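Local coordinates for BB0689 (Borrelia burgdorferi, PDB 4D53), which is of unknown molecular function but belongs to the bacterial CAP superfamily and is an outer surface lipoprotein of the Lyme disease spirochaete, at residues A[38-43]-A[112-116]; A[54-58]-A[80-84]; A[74-80]-A[129-135]. All blocks are in the same frame, centred on the assembly; numbering follows the deposited sequence.

Contact 1 (A[38-43]-A[112-116])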
loop_
_atom_site.group_PDB
_atom_site.type_symbol
_atom_site.label_atom_id
_atom_site.label_comp_id
_atom_site.label_asym_id
_atom_site.label_seq_id
_atom_site.Cartn_x
_atom_site.Cartn_y
_atom_site.Cartn_z
ATOM N N LEU A 38 8.901 3.146 2.737
ATOM C CA LEU A 38 7.518 2.599 2.682
ATOM C C LEU A 38 7.418 1.644 1.508
ATOM O O LEU A 38 6.778 0.600 1.638
ATOM C CB LEU A 38 6.448 3.685 2.588
ATOM C CG LEU A 38 6.320 4.563 3.829
ATOM C CD1 LEU A 38 5.161 5.549 3.644
ATOM C CD2 LEU A 38 6.115 3.779 5.105
ATOM N N GLU A 39 8.013 1.962 0.365
ATOM C CA GLU A 39 7.959 1.053 -0.767
ATOM C C GLU A 39 8.621 -0.315 -0.447
ATOM O O GLU A 39 8.117 -1.366 -0.838
ATOM C CB GLU A 39 8.612 1.636 -2.019
ATOM C CG GLU A 39 7.720 2.657 -2.727
ATOM C CD GLU A 39 8.180 2.987 -4.110
ATOM O OE1 GLU A 39 9.400 3.037 -4.285
ATOM O OE2 GLU A 39 7.389 3.279 -5.020
ATOM N N LYS A 40 9.726 -0.267 0.297
ATOM C CA LYS A 40 10.458 -1.509 0.648
ATOM C C LYS A 40 9.624 -2.351 1.637
ATOM O O LYS A 40 9.485 -3.556 1.444
ATOM C CB LYS A 40 11.815 -1.178 1.272
ATOM C CG LYS A 40 12.678 -2.405 1.622
ATOM C CD LYS A 40 13.722 -2.217 2.718
ATOM C CE LYS A 40 14.598 -1.003 2.490
ATOM N NZ LYS A 40 15.371 -0.696 3.743
ATOM N N VAL A 41 9.043 -1.722 2.632
ATOM C CA VAL A 41 8.208 -2.424 3.630
ATOM C C VAL A 41 6.981 -3.047 2.927
ATOM O O VAL A 41 6.643 -4.183 3.217
ATOM C CB VAL A 41 7.806 -1.479 4.777
ATOM C CG1 VAL A 41 6.888 -2.137 5.791
ATOM C CG2 VAL A 41 9.071 -0.973 5.513
ATOM N N ALA A 42 6.331 -2.295 2.030
ATOM C CA ALA A 42 5.143 -2.786 1.318
ATOM C C ALA A 42 5.481 -3.974 0.462
ATOM O O ALA A 42 4.707 -4.933 0.407
ATOM C CB ALA A 42 4.522 -1.662 0.481
ATOM N N LYS A 43 6.620 -3.956 -0.250
ATOM C CA LYS A 43 7.017 -5.054 -1.049
ATOM C C LYS A 43 7.312 -6.335 -0.249
ATOM O O LYS A 43 6.835 -7.412 -0.596
ATOM C CB LYS A 43 8.238 -4.704 -1.948
ATOM C CG LYS A 43 8.686 -5.847 -2.848
ATOM C CD LYS A 43 9.904 -5.435 -3.731
ATOM C CE LYS A 43 10.259 -6.498 -4.754
ATOM N NZ LYS A 43 11.405 -6.064 -5.579
ATOM N N LYS A 112 3.798 10.931 3.436
ATOM C CA LYS A 112 4.539 9.996 2.586
ATOM C C LYS A 112 3.623 8.791 2.226
ATOM O O LYS A 112 2.833 8.383 3.030
ATOM C CB LYS A 112 5.740 9.434 3.356
ATOM C CG LYS A 112 6.722 10.513 3.850
ATOM C CD LYS A 112 7.324 11.344 2.755
ATOM C CE LYS A 112 8.186 12.496 3.320
ATOM N NZ LYS A 112 8.868 13.058 2.146
ATOM N N ILE A 113 3.857 8.226 1.054
ATOM C CA ILE A 113 3.189 7.023 0.572
ATOM C C ILE A 113 4.237 6.079 -0.040
ATOM O O ILE A 113 5.249 6.509 -0.663
ATOM C CB ILE A 113 2.112 7.365 -0.482
ATOM C CG1 ILE A 113 1.191 6.202 -0.800
ATOM C CG2 ILE A 113 2.680 7.949 -1.755
ATOM C CD1 ILE A 113 0.055 6.556 -1.734
ATOM N N GLY A 114 3.955 4.787 0.057
ATOM C CA GLY A 114 4.733 3.832 -0.667
ATOM C C GLY A 114 3.974 2.512 -0.784
ATOM O O GLY A 114 3.367 2.059 0.178
ATOM N N GLY A 115 3.997 1.932 -1.958
ATOM C CA GLY A 115 3.281 0.662 -2.158
ATOM C C GLY A 115 3.910 -0.268 -3.101
ATOM O O GLY A 115 4.988 0.027 -3.738
ATOM N N TYR A 116 3.259 -1.387 -3.279
ATOM C CA TYR A 116 3.784 -2.465 -4.143
ATOM C C TYR A 116 2.614 -3.317 -4.609
ATOM O O TYR A 116 1.639 -3.538 -3.834
ATOM C CB TYR A 116 4.855 -3.301 -3.394
ATOM C CG TYR A 116 5.473 -4.402 -4.281
ATOM C CD1 TYR A 116 6.419 -4.080 -5.302
ATOM C CD2 TYR A 116 5.048 -5.717 -4.202
ATOM C CE1 TYR A 116 6.952 -5.067 -6.151
ATOM C CE2 TYR A 116 5.597 -6.699 -5.036
ATOM C CZ TYR A 116 6.527 -6.355 -6.015
ATOM O OH TYR A 116 6.994 -7.386 -6.820
#
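This is a helix-on-sheet contact: the start of helix 36-52 lies close against strand 112-119, an inner strand of the sheet. The helix and strand segments run roughly the same way, their axes 33° apart and only 5.9 Å from each other at closest approach. Such closeness depends on Gly114. A side chain there would point at the helix and its CB would collide with Glu39 N and Leu38 CB; without one, Gly114 CA sits 3.7 Å from Leu38 CB and 3.8 Å from Glu39 CG. One turn on, Ala42 CB rests on the backbone of Gly115, 3.7 Å from its CA. Leu38 reaches the start of the strand, with CD1 3.7 Å from Lys112 O. At the other end Tyr116 lies under the extended chain of Lys43, whose CG is 3.6 Å from the ring centroid and almost on its normal, a CH-pi contact that closes the edge of the interface. The carboxylate of Glu39 turns to Tyr17 OH, which also bonds Gly115 N, so helix 10-26 joins in here. A helix laid on a glycine-bearing strand in this way is one layer contact of the alpha-beta-alpha sandwich of CAP domains.

Contact 2 (A[54-58]-A[80-84])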
loop_
_atom_site.group_PDB
_atom_site.type_symbol
_atom_site.label_atom_id
_atom_site.label_comp_id
_atom_site.label_asym_id
_atom_site.label_seq_id
_atom_site.Cartn_x
_atom_site.Cartn_y
_atom_site.Cartn_z
ATOM N N THR A 54 -2.843 -15.367 2.139
ATOM C CA THR A 54 -3.716 -14.648 3.091
ATOM C C THR A 54 -3.693 -13.184 2.733
ATOM O O THR A 54 -2.750 -12.702 2.102
ATOM C CB THR A 54 -3.204 -14.810 4.552
ATOM O OG1 THR A 54 -4.093 -14.189 5.533
ATOM C CG2 THR A 54 -1.848 -14.204 4.835
ATOM N N ILE A 55 -4.715 -12.476 3.202
ATOM C CA ILE A 55 -4.677 -11.087 3.276
ATOM C C ILE A 55 -5.071 -10.712 4.735
ATOM O O ILE A 55 -6.159 -11.078 5.242
ATOM C CB ILE A 55 -5.686 -10.468 2.262
ATOM C CG1 ILE A 55 -5.330 -10.794 0.820
ATOM C CG2 ILE A 55 -5.812 -9.012 2.568
ATOM C CD1 ILE A 55 -4.028 -10.136 0.373
ATOM N N THR A 56 -4.196 -10.013 5.389
ATOM C CA THR A 56 -4.363 -9.661 6.820
ATOM C C THR A 56 -3.418 -8.556 7.163
ATOM O O THR A 56 -2.336 -8.461 6.543
ATOM C CB THR A 56 -4.144 -10.863 7.770
ATOM O OG1 THR A 56 -4.188 -10.370 9.117
ATOM C CG2 THR A 56 -2.824 -11.503 7.519
ATOM N N HIS A 57 -3.746 -7.726 8.149
ATOM C CA HIS A 57 -2.839 -6.634 8.584
ATOM C C HIS A 57 -1.858 -7.109 9.657
ATOM O O HIS A 57 -0.953 -6.372 10.005
ATOM C CB HIS A 57 -3.643 -5.443 9.142
ATOM C CG HIS A 57 -4.481 -4.761 8.113
ATOM N ND1 HIS A 57 -3.953 -3.856 7.214
ATOM C CD2 HIS A 57 -5.819 -4.795 7.881
ATOM C CE1 HIS A 57 -4.937 -3.354 6.478
ATOM N NE2 HIS A 57 -6.069 -3.924 6.842
ATOM N N THR A 58 -2.025 -8.333 10.192
ATOM C CA THR A 58 -1.282 -8.747 11.395
ATOM C C THR A 58 -0.532 -10.059 11.226
ATOM O O THR A 58 -0.487 -10.893 12.112
ATOM C CB THR A 58 -2.230 -8.919 12.604
ATOM O OG1 THR A 58 -3.246 -9.869 12.252
ATOM C CG2 THR A 58 -2.857 -7.569 12.912
ATOM N N GLU A 80 -2.284 1.456 6.539
ATOM C CA GLU A 80 -2.025 0.385 5.555
ATOM C C GLU A 80 -3.324 -0.000 4.909
ATOM O O GLU A 80 -4.338 -0.224 5.635
ATOM C CB GLU A 80 -1.432 -0.818 6.258
ATOM C CG GLU A 80 -1.278 -2.024 5.316
ATOM C CD GLU A 80 -0.586 -3.191 6.024
ATOM O OE1 GLU A 80 -1.291 -3.995 6.707
ATOM O OE2 GLU A 80 0.661 -3.298 5.866
ATOM N N ILE A 81 -3.350 -0.105 3.578
ATOM C CA ILE A 81 -4.463 -0.686 2.871
ATOM C C ILE A 81 -3.984 -1.856 1.996
ATOM O O ILE A 81 -2.916 -1.738 1.375
ATOM C CB ILE A 81 -5.263 0.348 2.025
ATOM C CG1 ILE A 81 -4.384 1.070 1.040
ATOM C CG2 ILE A 81 -5.918 1.462 2.953
ATOM C CD1 ILE A 81 -5.011 2.095 0.081
ATOM N N LEU A 82 -4.826 -2.896 1.899
ATOM C CA LEU A 82 -4.577 -4.052 1.117
ATOM C C LEU A 82 -5.631 -4.276 0.129
ATOM O O LEU A 82 -6.795 -3.890 0.355
ATOM C CB LEU A 82 -4.470 -5.268 2.076
ATOM C CG LEU A 82 -3.599 -5.095 3.308
ATOM C CD1 LEU A 82 -3.742 -6.252 4.261
ATOM C CD2 LEU A 82 -2.106 -4.995 2.899
ATOM N N ALA A 83 -5.330 -5.008 -0.931
ATOM C CA ALA A 83 -6.281 -5.513 -1.885
ATOM C C ALA A 83 -5.766 -6.786 -2.528
ATOM O O ALA A 83 -4.568 -6.949 -2.676
ATOM C CB ALA A 83 -6.644 -4.519 -2.967
ATOM N N SER A 84 -6.670 -7.663 -2.876
ATOM C CA SER A 84 -6.312 -8.874 -3.610
ATOM C C SER A 84 -7.329 -9.275 -4.627
ATOM O O SER A 84 -8.549 -9.190 -4.419
ATOM C CB SER A 84 -6.170 -9.994 -2.589
ATOM O OG SER A 84 -5.848 -11.196 -3.153
#
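A histidine-carboxylate pair forms the polar end of this contact, at a position that probably corresponds to part of the His/Glu cavity known from other CAP domains. His57, in the loop between helices 36-52 and 64-69, donates from ND1 to Glu80 OE1 over 2.7 Å with an N-H...acceptor angle of 152°. The carboxylate oxygen approaches the ring at its edge, near its plane, as a bond to ND1 requires. Arg67 ties both partners from outside: it makes a salt bridge with Glu80 OE2 and a hydrogen bond to His57 O.

Leu82, two residues along strand 75-84, carries the apolar half. Its CD1 covers one face of the His57 imidazole, 3.9 Å from the centroid and 17° off the normal, a CH-pi contact. Leu82 CD1 also lies 3.8 Å from Ile55 CG2 and 3.5 Å from Thr56 O, so it is the point where three loop residues converge. Farther up the strand Ile55 CG1 packs on Ser84 CB at 3.6 Å.

Loop and strand run in nearly opposite directions, 174° apart, but their nearest CA atoms, Ile55 with Leu82, are still 7.4 Å apart. The side chains therefore bridge the gap and the loop does not extend the sheet. The loop bends around His57 in an ST turn, Thr58 N donating to Thr56 OG1 at 3.2 Å. A loop histidine held to a glutamate on the outermost strand of the sheet is consistent with the cavity of the CAP fold.

Contact 3 (A[74-80]-A[129-135]); sequences SFNLTRE and VLFGKRK
Two extended strands, 75-80 and 129-134, pair antiparallel with axes 4.6 Å apart and N-to-C directions at 168°, joining the outermost strand 75-84 to the inner strand 125-134 in the central sheet of the CAP domain. Glu80 faces Leu130, Thr78 faces Gly132 (CA-CA 4.3 Å) and Phe75 faces Arg134 (CA-CA 4.0 Å), all non-hydrogen-bonded pairs. Arg79 with Phe131 is a hydrogen-bonded pair, Phe131 N to Arg79 O 2.8 Å and Arg79 N to Phe131 O 2.9 Å. At the next such pair the register slips by one: Asn76, with psi near 0°, and Leu77 both face Lys133, a classic beta bulge. Asn76 N donates to Lys133 O (3.0 Å) and Lys133 N to Leu77 O (3.0 Å). Past the bulge, Lys135 N bonds Ser74 O at 2.6 Å.

Leu77, Arg79, Phe131 and Lys133 occupy one face; Thr78, Glu80 and Leu130 the other. Thr78 (chi1 t) turns OG1 back to Phe131 O at 2.7 Å, so that carbonyl accepts two bonds. Phe75 (chi1 m) swings its ring across Gly132, where a CB would clash with Phe75 CD1, and beneath Arg134, whose CG stands 4.0 Å from the ring centroid. Arg134 NE is paired with Asp72, and the Arg79 guanidinium with Glu103 and Asp109. Backbone bonds thus fix the register, while the charged ends lead out to neighbouring loops and helix 99-105.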
loop_
_atom_site.group_PDB
_atom_site.type_symbol
_atom_site.label_atom_id
_atom_site.label_comp_id
_atom_site.label_asym_id
_atom_site.label_seq_id
_atom_site.Cartn_x
_atom_site.Cartn_y
_atom_site.Cartn_z
ATOM N N SER A 74 11.555 6.496 12.880
ATOM C CA SER A 74 11.087 7.881 12.926
ATOM C C SER A 74 9.614 8.090 12.524
ATOM O O SER A 74 9.018 9.105 12.874
ATOM C CB SER A 74 12.000 8.803 12.114
ATOM O OG SER A 74 12.053 8.447 10.739
ATOM N N PHE A 75 9.001 7.120 11.836
ATOM C CA PHE A 75 7.565 7.179 11.552
ATOM C C PHE A 75 6.772 7.067 12.839
ATOM O O PHE A 75 6.898 6.142 13.584
ATOM C CB PHE A 75 7.131 6.069 10.562
ATOM C CG PHE A 75 7.575 6.292 9.145
ATOM C CD1 PHE A 75 6.807 7.048 8.295
ATOM C CD2 PHE A 75 8.733 5.721 8.661
ATOM C CE1 PHE A 75 7.196 7.277 6.994
ATOM C CE2 PHE A 75 9.135 5.907 7.344
ATOM C CZ PHE A 75 8.347 6.663 6.500
ATOM N N ASN A 76 5.946 8.049 13.102
ATOM C CA ASN A 76 5.154 8.037 14.315
ATOM C C ASN A 76 3.699 7.973 13.990
ATOM O O ASN A 76 2.884 7.941 14.889
ATOM C CB ASN A 76 5.447 9.276 15.191
ATOM C CG ASN A 76 5.160 10.593 14.479
ATOM O OD1 ASN A 76 5.123 10.670 13.262
ATOM N ND2 ASN A 76 4.985 11.641 15.250
ATOM N N LEU A 77 3.349 7.921 12.715
ATOM C CA LEU A 77 1.947 7.713 12.385
ATOM C C LEU A 77 1.906 6.975 11.075
ATOM O O LEU A 77 2.590 7.397 10.161
ATOM C CB LEU A 77 1.281 9.025 12.185
ATOM C CG LEU A 77 -0.201 8.953 12.484
ATOM C CD1 LEU A 77 -0.578 10.297 13.154
ATOM C CD2 LEU A 77 -0.932 8.615 11.189
ATOM N N THR A 78 1.084 5.914 10.979
ATOM C CA THR A 78 1.018 5.130 9.743
ATOM C C THR A 78 -0.360 4.519 9.442
ATOM O O THR A 78 -1.163 4.305 10.382
ATOM C CB THR A 78 2.044 4.026 9.801
ATOM O OG1 THR A 78 2.167 3.469 8.481
ATOM C CG2 THR A 78 1.607 2.949 10.806
ATOM N N ARG A 79 -0.655 4.275 8.146
ATOM C CA ARG A 79 -1.859 3.496 7.742
ATOM C C ARG A 79 -1.483 2.516 6.651
ATOM O O ARG A 79 -0.551 2.803 5.871
ATOM C CB ARG A 79 -2.914 4.345 7.138
ATOM C CG ARG A 79 -3.432 5.358 8.144
ATOM C CD ARG A 79 -3.880 6.549 7.405
ATOM N NE ARG A 79 -4.308 7.614 8.318
ATOM C CZ ARG A 79 -5.432 7.568 8.997
ATOM N NH1 ARG A 79 -6.217 6.502 8.897
ATOM N NH2 ARG A 79 -5.813 8.606 9.721
ATOM N N GLU A 80 -2.284 1.456 6.539
ATOM C CA GLU A 80 -2.025 0.385 5.555
ATOM C C GLU A 80 -3.324 -0.000 4.909
ATOM O O GLU A 80 -4.338 -0.224 5.635
ATOM C CB GLU A 80 -1.432 -0.818 6.258
ATOM C CG GLU A 80 -1.278 -2.024 5.316
ATOM C CD GLU A 80 -0.586 -3.191 6.024
ATOM O OE1 GLU A 80 -1.291 -3.995 6.707
ATOM O OE2 GLU A 80 0.661 -3.298 5.866
ATOM N N VAL A 129 -0.466 -0.855 0.178
ATOM C CA VAL A 129 -0.169 0.606 0.120
ATOM C C VAL A 129 -0.081 1.146 1.513
ATOM O O VAL A 129 -0.965 0.949 2.314
ATOM C CB VAL A 129 -1.102 1.395 -0.809
ATOM C CG1 VAL A 129 -0.744 2.897 -0.825
ATOM C CG2 VAL A 129 -1.192 0.769 -2.193
ATOM N N LEU A 130 1.047 1.781 1.840
ATOM C CA LEU A 130 1.331 2.336 3.125
ATOM C C LEU A 130 1.400 3.880 3.049
ATOM O O LEU A 130 1.855 4.427 2.059
ATOM C CB LEU A 130 2.708 1.860 3.621
ATOM C CG LEU A 130 2.896 0.314 3.716
ATOM C CD1 LEU A 130 4.325 -0.168 4.138
ATOM C CD2 LEU A 130 1.903 -0.235 4.709
ATOM N N PHE A 131 0.973 4.478 4.142
ATOM C CA PHE A 131 0.984 5.908 4.346
ATOM C C PHE A 131 1.695 6.173 5.656
ATOM O O PHE A 131 1.554 5.411 6.664
ATOM C CB PHE A 131 -0.444 6.502 4.440
ATOM C CG PHE A 131 -1.323 6.222 3.257
ATOM C CD1 PHE A 131 -1.930 4.998 3.120
ATOM C CD2 PHE A 131 -1.552 7.166 2.304
ATOM C CE1 PHE A 131 -2.690 4.712 2.009
ATOM C CE2 PHE A 131 -2.352 6.930 1.219
ATOM C CZ PHE A 131 -2.910 5.671 1.034
ATOM N N GLY A 132 2.487 7.272 5.691
ATOM C CA GLY A 132 3.227 7.548 6.906
ATOM C C GLY A 132 3.634 9.021 7.115
ATOM O O GLY A 132 3.674 9.792 6.186
ATOM N N LYS A 133 3.938 9.336 8.356
ATOM C CA LYS A 133 4.477 10.690 8.731
ATOM C C LYS A 133 5.667 10.412 9.617
ATOM O O LYS A 133 5.513 9.639 10.553
ATOM C CB LYS A 133 3.383 11.413 9.504
ATOM C CG LYS A 133 3.665 12.795 10.073
ATOM C CD LYS A 133 4.186 13.744 9.042
ATOM C CE LYS A 133 4.651 15.032 9.731
ATOM N NZ LYS A 133 5.648 15.710 8.873
ATOM N N ARG A 134 6.830 10.983 9.320
ATOM C CA ARG A 134 7.989 10.966 10.239
ATOM C C ARG A 134 7.975 12.024 11.324
ATOM O O ARG A 134 7.494 13.119 11.078
ATOM C CB ARG A 134 9.288 11.185 9.487
ATOM C CG ARG A 134 9.793 9.943 8.805
ATOM C CD ARG A 134 11.117 10.160 8.101
ATOM N NE ARG A 134 11.559 8.942 7.412
ATOM C CZ ARG A 134 11.225 8.623 6.184
ATOM N NH1 ARG A 134 10.488 9.446 5.467
ATOM N NH2 ARG A 134 11.653 7.490 5.640
ATOM N N LYS A 135 8.514 11.678 12.507
ATOM C CA LYS A 135 9.024 12.635 13.510
ATOM C C LYS A 135 9.966 13.631 12.875
ATOM O O LYS A 135 9.825 14.807 13.152
ATOM C CB LYS A 135 9.801 11.920 14.626
ATOM C CG LYS A 135 8.919 11.139 15.596
ATOM C CD LYS A 135 9.672 10.070 16.397
ATOM C CE LYS A 135 8.704 8.965 16.813
ATOM N NZ LYS A 135 9.285 8.016 17.792
#

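The three contacts share one sheet, in which strand 125-134 lies between 112-119 and 75-84. Contact 3 joins two of these strands; contact 1 reaches the third, where Gly114 O meets Leu130 N and Lys112 O meets Gly132 N, each at 2.9 Å, probable hydrogen bonds. Contacts 2 and 3 both use strand 75-84 and share Glu80, which faces Leu130 and bonds His57. Centres lie about 10 Å (1 and 3), 13 Å (1 and 2) and 16 Å (2 and 3) apart. Along the chain contact 2 is nested inside contact 1, while contact 3 crosses both: helix 36-52 meets a strand contributed much later, loop 54-58 one that follows soon after, giving a single interlocked CAP domain.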